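Local coordinates for protein putative L-alanine-DL-glutamate epimerase (Burkholderia xenovorans, PDB 3GO2) that probably acts as a magnesium-dependent racemase or epimerase of the mandelate racemase/muconate lactonizing enzyme family, its exact substrate being uncertain, at residues A[348-360]-A[376-388]. Residues are numbered along the deposited sequence; the frame is centred on the assembly and turned at random.
Sequences RLAWEDELFTHAP and GTDPVEEAILAHP
His387 lays its imidazole over one face of the Trp351 indole, overlapping the five-membered ring in an offset stack: the ring centroids are 3.9 Å apart and the planes diverge by only 11°. Leu349 of the same turn covers the opposite indole face, and Trp351 NE1 bonds to the backbone O of Asp14, so the indole is contacted on both faces and anchored through its nitrogen. In the Glu354 conformer described here, one of two modelled, His387 NE2 donates to Glu354 OE1 over 2.7 Å, nearly straight at 169°, which would help fix the rotation of the imidazole. The acceptor lies in the imidazole plane, whereas the donor approaches tilted well out of the carboxylate plane. That conformer gets there with CG anti to the backbone N (chi1 -171°) and an extended chain, its CG passing Ala383 CB. Leu355 CD2 lies beside the His387 ring and against Ala383 O, 3.8 Å from it.

Farther along, the backbones run antiparallel through a single bridge, Phe356 with Pro379. Val380 N bonds to Leu355 O at 2.8 Å, and Thr357 N to Asp378 O at 2.9 Å. Asp378 N is received by the hydroxyl Thr357 OG1 at 3.0 Å, while a water joins that hydroxyl to Asp378 OD2; Asp378 OD1 pairs with Lys101. Thr377 OG1 donates to a lone pair of His358 O, 2.6 Å away.

With Phe22 and Trp34 touching Pro379, segment 376-388 lies against strands 19-27 and 32-37 of the N-terminal capping domain's antiparallel sheet, consistent with the enolase-superfamily fold.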
loop_
_atom_site.group_PDB
_atom_site.type_symbol
_atom_site.label_atom_id
_atom_site.label_comp_id
_atom_site.label_asym_id
_atom_site.label_seq_id
_atom_site.Cartn_x
_atom_site.Cartn_y
_atom_site.Cartn_z
ATOM N N ARG A 348 14.783 -45.398 11.224
ATOM C CA ARG A 348 15.903 -45.120 12.122
ATOM C C ARG A 348 17.109 -45.969 11.772
ATOM O O ARG A 348 16.992 -47.091 11.260
ATOM C CB ARG A 348 15.553 -45.363 13.593
ATOM C CG ARG A 348 14.267 -44.725 14.132
ATOM C CD ARG A 348 14.133 -43.252 13.803
ATOM N NE ARG A 348 15.197 -42.432 14.357
ATOM C CZ ARG A 348 15.175 -41.094 14.352
ATOM N NH1 ARG A 348 16.167 -40.394 14.862
ATOM N NH2 ARG A 348 14.140 -40.445 13.832
ATOM N N LEU A 349 18.270 -45.422 12.069
ATOM C CA LEU A 349 19.521 -46.158 11.970
ATOM C C LEU A 349 19.535 -47.365 12.907
ATOM O O LEU A 349 18.971 -47.350 14.000
ATOM C CB LEU A 349 20.690 -45.265 12.359
ATOM C CG LEU A 349 20.899 -43.989 11.552
ATOM C CD1 LEU A 349 21.958 -43.113 12.213
ATOM C CD2 LEU A 349 21.278 -44.277 10.119
ATOM N N ALA A 350 20.245 -48.405 12.482
ATOM C CA ALA A 350 20.319 -49.631 13.266
ATOM C C ALA A 350 20.939 -49.419 14.652
ATOM O O ALA A 350 20.611 -50.140 15.597
ATOM C CB ALA A 350 21.086 -50.687 12.482
ATOM N N TRP A 351 21.809 -48.427 14.778
ATOM C CA TRP A 351 22.446 -48.109 16.060
ATOM C C TRP A 351 21.848 -46.896 16.792
ATOM O O TRP A 351 22.387 -46.429 17.792
ATOM C CB TRP A 351 23.957 -47.940 15.873
ATOM C CG TRP A 351 24.376 -46.815 14.995
ATOM C CD1 TRP A 351 24.696 -45.549 15.398
ATOM C CD2 TRP A 351 24.525 -46.830 13.568
ATOM N NE1 TRP A 351 25.075 -44.799 14.330
ATOM C CE2 TRP A 351 24.964 -45.543 13.187
ATOM C CE3 TRP A 351 24.333 -47.800 12.577
ATOM C CZ2 TRP A 351 25.200 -45.190 11.863
ATOM C CZ3 TRP A 351 24.581 -47.450 11.243
ATOM C CH2 TRP A 351 25.009 -46.155 10.904
ATOM N N GLU A 352 20.717 -46.383 16.307
ATOM C CA GLU A 352 20.161 -45.170 16.903
ATOM C C GLU A 352 19.914 -45.323 18.405
ATOM O O GLU A 352 20.245 -44.430 19.192
ATOM C CB GLU A 352 18.849 -44.799 16.217
ATOM C CG GLU A 352 18.184 -43.502 16.696
ATOM C CD GLU A 352 18.834 -42.256 16.153
ATOM O OE1 GLU A 352 19.660 -42.366 15.211
ATOM O OE2 GLU A 352 18.501 -41.153 16.670
ATOM N N ASP A 353 19.309 -46.432 18.817
ATOM C CA ASP A 353 18.906 -46.540 20.213
ATOM C C ASP A 353 20.127 -46.670 21.149
ATOM O O ASP A 353 20.030 -46.277 22.309
ATOM C CB ASP A 353 17.897 -47.675 20.427
ATOM C CG ASP A 353 16.515 -47.376 19.814
ATOM O OD1 ASP A 353 16.271 -46.263 19.248
ATOM O OD2 ASP A 353 15.652 -48.274 19.892
ATOM N N GLU A 354 21.246 -47.179 20.636
ATOM C CA GLU A 354 22.515 -47.234 21.375
ATOM C C GLU A 354 22.995 -45.845 21.794
ATOM O O GLU A 354 23.628 -45.700 22.832
ATOM C CB GLU A 354 23.598 -47.915 20.492
ATOM C CG GLU A 354 24.937 -48.261 21.166
ATOM C CD GLU A 354 26.061 -48.607 20.155
ATOM O OE1 GLU A 354 25.764 -48.880 18.969
ATOM O OE2 GLU A 354 27.255 -48.588 20.550
ATOM N N LEU A 355 22.713 -44.839 20.964
ATOM C CA LEU A 355 23.295 -43.506 21.139
ATOM C C LEU A 355 22.627 -42.702 22.225
ATOM O O LEU A 355 23.196 -41.708 22.674
ATOM C CB LEU A 355 23.202 -42.706 19.833
ATOM C CG LEU A 355 24.000 -43.267 18.658
ATOM C CD1 LEU A 355 23.618 -42.536 17.377
ATOM C CD2 LEU A 355 25.492 -43.168 18.924
ATOM N N PHE A 356 21.421 -43.102 22.635
ATOM C CA PHE A 356 20.645 -42.313 23.571
ATOM C C PHE A 356 20.087 -43.160 24.708
ATOM O O PHE A 356 19.806 -44.352 24.534
ATOM C CB PHE A 356 19.471 -41.645 22.827
ATOM C CG PHE A 356 19.909 -40.749 21.684
ATOM C CD1 PHE A 356 20.355 -39.460 21.939
ATOM C CD2 PHE A 356 19.916 -41.204 20.375
ATOM C CE1 PHE A 356 20.764 -38.629 20.903
ATOM C CE2 PHE A 356 20.308 -40.380 19.340
ATOM C CZ PHE A 356 20.753 -39.088 19.616
ATOM N N THR A 357 19.884 -42.535 25.855
ATOM C CA THR A 357 19.368 -43.254 27.016
ATOM C C THR A 357 17.913 -43.695 26.831
ATOM O O THR A 357 17.540 -44.806 27.234
ATOM C CB THR A 357 19.505 -42.438 28.299
ATOM O OG1 THR A 357 18.874 -41.167 28.126
ATOM C CG2 THR A 357 20.986 -42.247 28.718
ATOM N N HIS A 358 17.104 -42.842 26.197
ATOM C CA HIS A 358 15.683 -43.124 25.925
ATOM C C HIS A 358 15.298 -42.859 24.486
ATOM O O HIS A 358 15.807 -41.938 23.843
ATOM C CB HIS A 358 14.787 -42.247 26.815
ATOM C CG HIS A 358 15.028 -42.447 28.273
ATOM N ND1 HIS A 358 14.513 -43.528 28.967
ATOM C CD2 HIS A 358 15.735 -41.721 29.170
ATOM C CE1 HIS A 358 14.896 -43.448 30.231
ATOM N NE2 HIS A 358 15.625 -42.357 30.387
ATOM N N ALA A 359 14.377 -43.673 23.985
ATOM C CA ALA A 359 13.852 -43.539 22.642
ATOM C C ALA A 359 12.433 -42.986 22.702
ATOM O O ALA A 359 11.665 -43.305 23.612
ATOM C CB ALA A 359 13.842 -44.928 21.944
ATOM N N PRO A 360 12.050 -42.195 21.700
ATOM C CA PRO A 360 10.676 -41.733 21.633
ATOM C C PRO A 360 9.695 -42.879 21.483
ATOM O O PRO A 360 10.006 -43.884 20.840
ATOM C CB PRO A 360 10.621 -40.866 20.368
ATOM C CG PRO A 360 11.908 -40.969 19.748
ATOM C CD PRO A 360 12.867 -41.721 20.576
ATOM N N GLY A 376 14.303 -35.284 27.947
ATOM C CA GLY A 376 13.718 -36.631 27.949
ATOM C C GLY A 376 14.634 -37.738 27.456
ATOM O O GLY A 376 14.270 -38.915 27.474
ATOM N N THR A 377 15.823 -37.372 26.969
ATOM C CA THR A 377 16.832 -38.367 26.587
ATOM C C THR A 377 18.202 -37.707 26.632
ATOM O O THR A 377 18.307 -36.493 26.475
ATOM C CB THR A 377 16.511 -38.961 25.206
ATOM O OG1 THR A 377 17.255 -40.165 24.990
ATOM C CG2 THR A 377 16.853 -37.965 24.073
ATOM N N ASP A 378 19.243 -38.498 26.893
ATOM C CA ASP A 378 20.622 -38.031 26.939
ATOM C C ASP A 378 21.439 -38.827 25.934
ATOM O O ASP A 378 21.286 -40.044 25.827
ATOM C CB ASP A 378 21.227 -38.274 28.322
ATOM C CG ASP A 378 20.589 -37.429 29.400
ATOM O OD1 ASP A 378 20.304 -36.227 29.141
ATOM O OD2 ASP A 378 20.399 -37.965 30.524
ATOM N N PRO A 379 22.295 -38.157 25.167
ATOM C CA PRO A 379 23.313 -38.886 24.419
ATOM C C PRO A 379 24.201 -39.667 25.373
ATOM O O PRO A 379 24.400 -39.257 26.516
ATOM C CB PRO A 379 24.107 -37.775 23.704
ATOM C CG PRO A 379 23.179 -36.600 23.719
ATOM C CD PRO A 379 22.408 -36.700 24.979
ATOM N N VAL A 380 24.707 -40.792 24.891
ATOM C CA VAL A 380 25.571 -41.682 25.676
ATOM C C VAL A 380 27.004 -41.572 25.158
ATOM O O VAL A 380 27.291 -41.949 24.026
ATOM C CB VAL A 380 25.070 -43.124 25.612
ATOM C CG1 VAL A 380 26.004 -44.081 26.430
ATOM C CG2 VAL A 380 23.596 -43.193 26.131
ATOM N N GLU A 381 27.898 -41.024 25.980
ATOM C CA GLU A 381 29.246 -40.723 25.517
ATOM C C GLU A 381 30.033 -41.916 24.996
ATOM O O GLU A 381 30.706 -41.795 23.977
ATOM C CB GLU A 381 30.017 -39.937 26.579
ATOM C CG GLU A 381 29.449 -38.547 26.619
ATOM C CD GLU A 381 29.668 -37.834 27.893
ATOM O OE1 GLU A 381 30.559 -36.958 27.858
ATOM O OE2 GLU A 381 28.921 -38.106 28.888
ATOM N N GLU A 382 29.997 -43.042 25.699
ATOM C CA GLU A 382 30.702 -44.227 25.209
ATOM C C GLU A 382 30.174 -44.663 23.831
ATOM O O GLU A 382 30.949 -45.086 22.949
ATOM C CB GLU A 382 30.597 -45.374 26.218
ATOM C CG GLU A 382 31.410 -46.600 25.811
ATOM C CD GLU A 382 31.428 -47.690 26.849
ATOM O OE1 GLU A 382 30.708 -47.590 27.870
ATOM O OE2 GLU A 382 32.226 -48.645 26.638
ATOM N N ALA A 383 28.859 -44.562 23.644
ATOM C CA ALA A 383 28.236 -44.997 22.386
ATOM C C ALA A 383 28.594 -44.041 21.246
ATOM O O ALA A 383 28.849 -44.472 20.123
ATOM C CB ALA A 383 26.740 -45.125 22.536
ATOM N N ILE A 384 28.658 -42.744 21.537
ATOM C CA ILE A 384 29.122 -41.753 20.563
ATOM C C ILE A 384 30.505 -42.143 20.069
ATOM O O ILE A 384 30.803 -42.090 18.885
ATOM C CB ILE A 384 29.130 -40.343 21.176
ATOM C CG1 ILE A 384 27.684 -39.847 21.277
ATOM C CG2 ILE A 384 30.001 -39.378 20.363
ATOM C CD1 ILE A 384 27.518 -38.591 22.082
ATOM N N LEU A 385 31.364 -42.554 20.983
ATOM C CA LEU A 385 32.746 -42.852 20.588
ATOM C C LEU A 385 32.880 -44.202 19.894
ATOM O O LEU A 385 33.894 -44.453 19.241
ATOM C CB LEU A 385 33.684 -42.760 21.782
ATOM C CG LEU A 385 33.860 -41.342 22.324
ATOM C CD1 LEU A 385 34.545 -41.377 23.710
ATOM C CD2 LEU A 385 34.583 -40.420 21.355
ATOM N N ALA A 386 31.869 -45.060 20.008
ATOM C CA ALA A 386 31.842 -46.334 19.290
ATOM C C ALA A 386 31.429 -46.149 17.848
ATOM O O ALA A 386 31.537 -47.102 17.032
ATOM C CB ALA A 386 30.911 -47.311 19.969
ATOM N N HIS A 387 30.959 -44.936 17.530
ATOM C CA HIS A 387 30.523 -44.545 16.180
ATOM C C HIS A 387 31.235 -43.286 15.675
ATOM O O HIS A 387 30.635 -42.219 15.434
ATOM C CB HIS A 387 28.998 -44.379 16.196
ATOM C CG HIS A 387 28.288 -45.667 16.430
ATOM N ND1 HIS A 387 28.140 -46.620 15.443
ATOM C CD2 HIS A 387 27.762 -46.207 17.557
ATOM C CE1 HIS A 387 27.494 -47.662 15.937
ATOM N NE2 HIS A 387 27.256 -47.439 17.216
ATOM N N PRO A 388 32.556 -43.375 15.508
ATOM C CA PRO A 388 33.333 -42.223 15.049
ATOM C C PRO A 388 32.835 -41.698 13.685
ATOM O O PRO A 388 32.467 -42.511 12.846
ATOM C CB PRO A 388 34.753 -42.794 14.940
ATOM C CG PRO A 388 34.576 -44.239 14.816
ATOM C CD PRO A 388 33.379 -44.586 15.633
HETATM O O HOH W 1 18.477 -39.846 30.457
#